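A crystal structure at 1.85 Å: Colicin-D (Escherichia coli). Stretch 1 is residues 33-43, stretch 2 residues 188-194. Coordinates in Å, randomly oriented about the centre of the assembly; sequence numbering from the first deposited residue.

Stretch 1 (33-43) EMMERANSVMN
Stretch 2 188-194: DTATGLD

In this contact from Colicin-D a helix lies against a compact turn; the residues that touch are at least 150 apart in sequence, and together the stretches bury 400 Å². E33 to M42 are helical, and the amides of R37 to M42 bond to carbonyls four residues back; N43 (-97/8) leaves the helix, its ND2 2.8 Å from N39 O in a hydrogen bond.

The opposing stretch is a tight loop. D188 N bonds L193 O (2.8 Å) and G192 N bonds D188 O (2.8 Å), while A190 N reaches D188 OD1 (2.8 Å) and L193 N reaches T191 OG1 (3.1 Å), with T191 chi1 at p. G192 turns the chain at phi/psi 74/11, and L193 then extends at -97/163.

Register is set where A38 CA comes within 4.7 Å of T191 CA. Contacts advance the same way along both chains, from M34 and R37 at A190, through A38 at T191, to V41 and M42 at L193. At this closest approach the helix presents a small residue: A38 CB sits 3.4 Å from T191 O and 3.8 Å from L193 CG. Beside it the leucine (m, t) is a bump of the loop. L193 CD1 packs 3.9 Å from M42 CG, 4.1 Å from V41 CG1 and 3.7 Å from A38 O, filling a hollow formed by the last helical turn.

Toward the beginning of the stretch, M34 (m, t, p) brings its CE to 3.8 Å from G192 CA and its CG to 3.7 Å from A190 O. The bare glycine makes the hollow: an ideal CB there would stand 3.0 Å from M34 CE, a clash, and the positive phi independently favours glycine.

R37 (m, t, m, chi4 -108°) supplies the polar clamp. Its NE and NH2 both donate to A190 O, NE at 2.7 Å and NH2 at 2.8 Å, so one carbonyl near the guanidinium plane accepts two hydrogen bonds at its edge. R37 CB also rests 4.0 Å from T191 CG2.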

# COMPACT_ATOMS: atom_id res chain seq x y z
N GLU A 33 -11.65 27.94 5.45
CA GLU A 33 -11.55 28.68 4.19
C GLU A 33 -10.44 28.12 3.30
O GLU A 33 -10.63 27.96 2.09
CB GLU A 33 -11.30 30.17 4.47
CG GLU A 33 -12.19 30.81 5.52
CD GLU A 33 -11.63 30.70 6.94
OE1 GLU A 33 -10.90 31.61 7.37
OE2 GLU A 33 -11.94 29.72 7.62
N MET A 34 -9.26 27.87 3.88
CA MET A 34 -8.17 27.31 3.10
C MET A 34 -8.55 25.97 2.51
O MET A 34 -8.30 25.69 1.33
CB MET A 34 -6.92 27.14 3.97
CG MET A 34 -6.20 28.43 4.31
SD MET A 34 -4.90 28.13 5.52
CE MET A 34 -3.75 27.15 4.57
N MET A 35 -9.14 25.10 3.33
CA MET A 35 -9.44 23.75 2.89
C MET A 35 -10.43 23.77 1.73
O MET A 35 -10.31 22.97 0.78
CB MET A 35 -9.98 22.93 4.07
CG MET A 35 -10.46 21.56 3.66
SD MET A 35 -11.62 20.88 4.84
CE MET A 35 -12.91 22.12 4.81
N GLU A 36 -11.40 24.69 1.77
CA GLU A 36 -12.35 24.83 0.68
C GLU A 36 -11.65 25.28 -0.60
O GLU A 36 -11.93 24.75 -1.68
CB GLU A 36 -13.42 25.84 1.08
CG GLU A 36 -14.22 25.44 2.28
CD GLU A 36 -15.65 25.93 2.20
OE1 GLU A 36 -16.03 26.79 3.02
OE2 GLU A 36 -16.38 25.44 1.31
N ARG A 37 -10.76 26.27 -0.50
CA ARG A 37 -10.07 26.72 -1.70
C ARG A 37 -9.17 25.63 -2.25
O ARG A 37 -9.07 25.45 -3.47
CB ARG A 37 -9.27 27.99 -1.40
CG ARG A 37 -10.13 29.17 -0.95
CD ARG A 37 -9.35 30.48 -0.89
NE ARG A 37 -8.35 30.51 0.17
CZ ARG A 37 -8.47 31.24 1.28
NH1 ARG A 37 -9.54 31.99 1.48
NH2 ARG A 37 -7.51 31.21 2.19
N ALA A 38 -8.53 24.86 -1.37
CA ALA A 38 -7.67 23.78 -1.83
C ALA A 38 -8.48 22.69 -2.52
O ALA A 38 -8.07 22.17 -3.57
CB ALA A 38 -6.86 23.22 -0.65
N ASN A 39 -9.66 22.38 -1.99
CA ASN A 39 -10.48 21.33 -2.59
C ASN A 39 -11.06 21.78 -3.93
O ASN A 39 -11.12 20.99 -4.87
CB ASN A 39 -11.59 20.90 -1.64
CG ASN A 39 -11.08 20.01 -0.52
OD1 ASN A 39 -9.98 19.45 -0.59
ND2 ASN A 39 -11.88 19.88 0.53
N SER A 40 -11.50 23.05 -4.03
CA SER A 40 -11.90 23.60 -5.33
C SER A 40 -10.82 23.39 -6.38
O SER A 40 -11.10 22.93 -7.49
CB SER A 40 -12.20 25.10 -5.22
OG SER A 40 -13.46 25.37 -4.65
N VAL A 41 -9.59 23.74 -6.03
CA VAL A 41 -8.51 23.76 -7.01
C VAL A 41 -8.13 22.35 -7.44
O VAL A 41 -7.81 22.10 -8.61
CB VAL A 41 -7.32 24.55 -6.44
CG1 VAL A 41 -6.05 24.21 -7.14
CG2 VAL A 41 -7.59 26.04 -6.54
N MET A 42 -8.17 21.38 -6.52
CA MET A 42 -7.81 20.01 -6.89
C MET A 42 -8.91 19.30 -7.65
O MET A 42 -8.65 18.27 -8.28
CB MET A 42 -7.45 19.19 -5.65
CG MET A 42 -6.09 19.51 -5.08
SD MET A 42 -5.64 18.34 -3.80
CE MET A 42 -6.94 18.64 -2.61
N ASN A 43 -10.14 19.82 -7.62
CA ASN A 43 -11.25 19.21 -8.32
C ASN A 43 -11.51 19.84 -9.68
O ASN A 43 -12.51 19.50 -10.33
CB ASN A 43 -12.51 19.26 -7.45
CG ASN A 43 -12.55 18.13 -6.45
OD1 ASN A 43 -13.02 17.04 -6.76
ND2 ASN A 43 -12.04 18.38 -5.25
N ASP A 188 1.39 27.82 -2.03
CA ASP A 188 0.32 28.79 -2.21
C ASP A 188 -0.27 29.09 -0.84
O ASP A 188 -0.91 28.23 -0.22
CB ASP A 188 -0.74 28.22 -3.16
CG ASP A 188 -1.85 29.21 -3.47
OD1 ASP A 188 -1.99 30.22 -2.75
OD2 ASP A 188 -2.58 28.98 -4.45
N THR A 189 -0.07 30.32 -0.36
CA THR A 189 -0.55 30.67 0.97
C THR A 189 -2.06 30.76 1.04
O THR A 189 -2.63 30.70 2.13
CB THR A 189 0.09 31.99 1.44
OG1 THR A 189 -0.13 33.02 0.46
CG2 THR A 189 1.59 31.83 1.62
N ALA A 190 -2.74 30.89 -0.10
CA ALA A 190 -4.20 30.96 -0.07
C ALA A 190 -4.84 29.58 0.09
O ALA A 190 -5.89 29.46 0.72
CB ALA A 190 -4.72 31.62 -1.35
N THR A 191 -4.23 28.54 -0.47
CA THR A 191 -4.81 27.20 -0.40
C THR A 191 -4.09 26.26 0.54
O THR A 191 -4.67 25.24 0.91
CB THR A 191 -4.81 26.53 -1.79
OG1 THR A 191 -3.46 26.38 -2.24
CG2 THR A 191 -5.62 27.34 -2.80
N GLY A 192 -2.83 26.53 0.87
CA GLY A 192 -2.04 25.54 1.57
C GLY A 192 -1.57 24.38 0.72
O GLY A 192 -1.09 23.39 1.27
N LEU A 193 -1.72 24.47 -0.61
CA LEU A 193 -1.19 23.49 -1.55
C LEU A 193 0.14 23.98 -2.11
O LEU A 193 0.48 25.16 -2.04
CB LEU A 193 -2.16 23.24 -2.71
CG LEU A 193 -3.56 22.72 -2.38
CD1 LEU A 193 -4.43 22.71 -3.64
CD2 LEU A 193 -3.51 21.34 -1.72
N ASP A 194 0.89 23.05 -2.70
CA ASP A 194 2.10 23.42 -3.40
C ASP A 194 1.88 23.29 -4.90
O ASP A 194 0.95 22.62 -5.36
CB ASP A 194 3.29 22.57 -2.96
CG ASP A 194 3.64 22.79 -1.51
OD1 ASP A 194 3.93 23.95 -1.13
OD2 ASP A 194 3.59 21.80 -0.75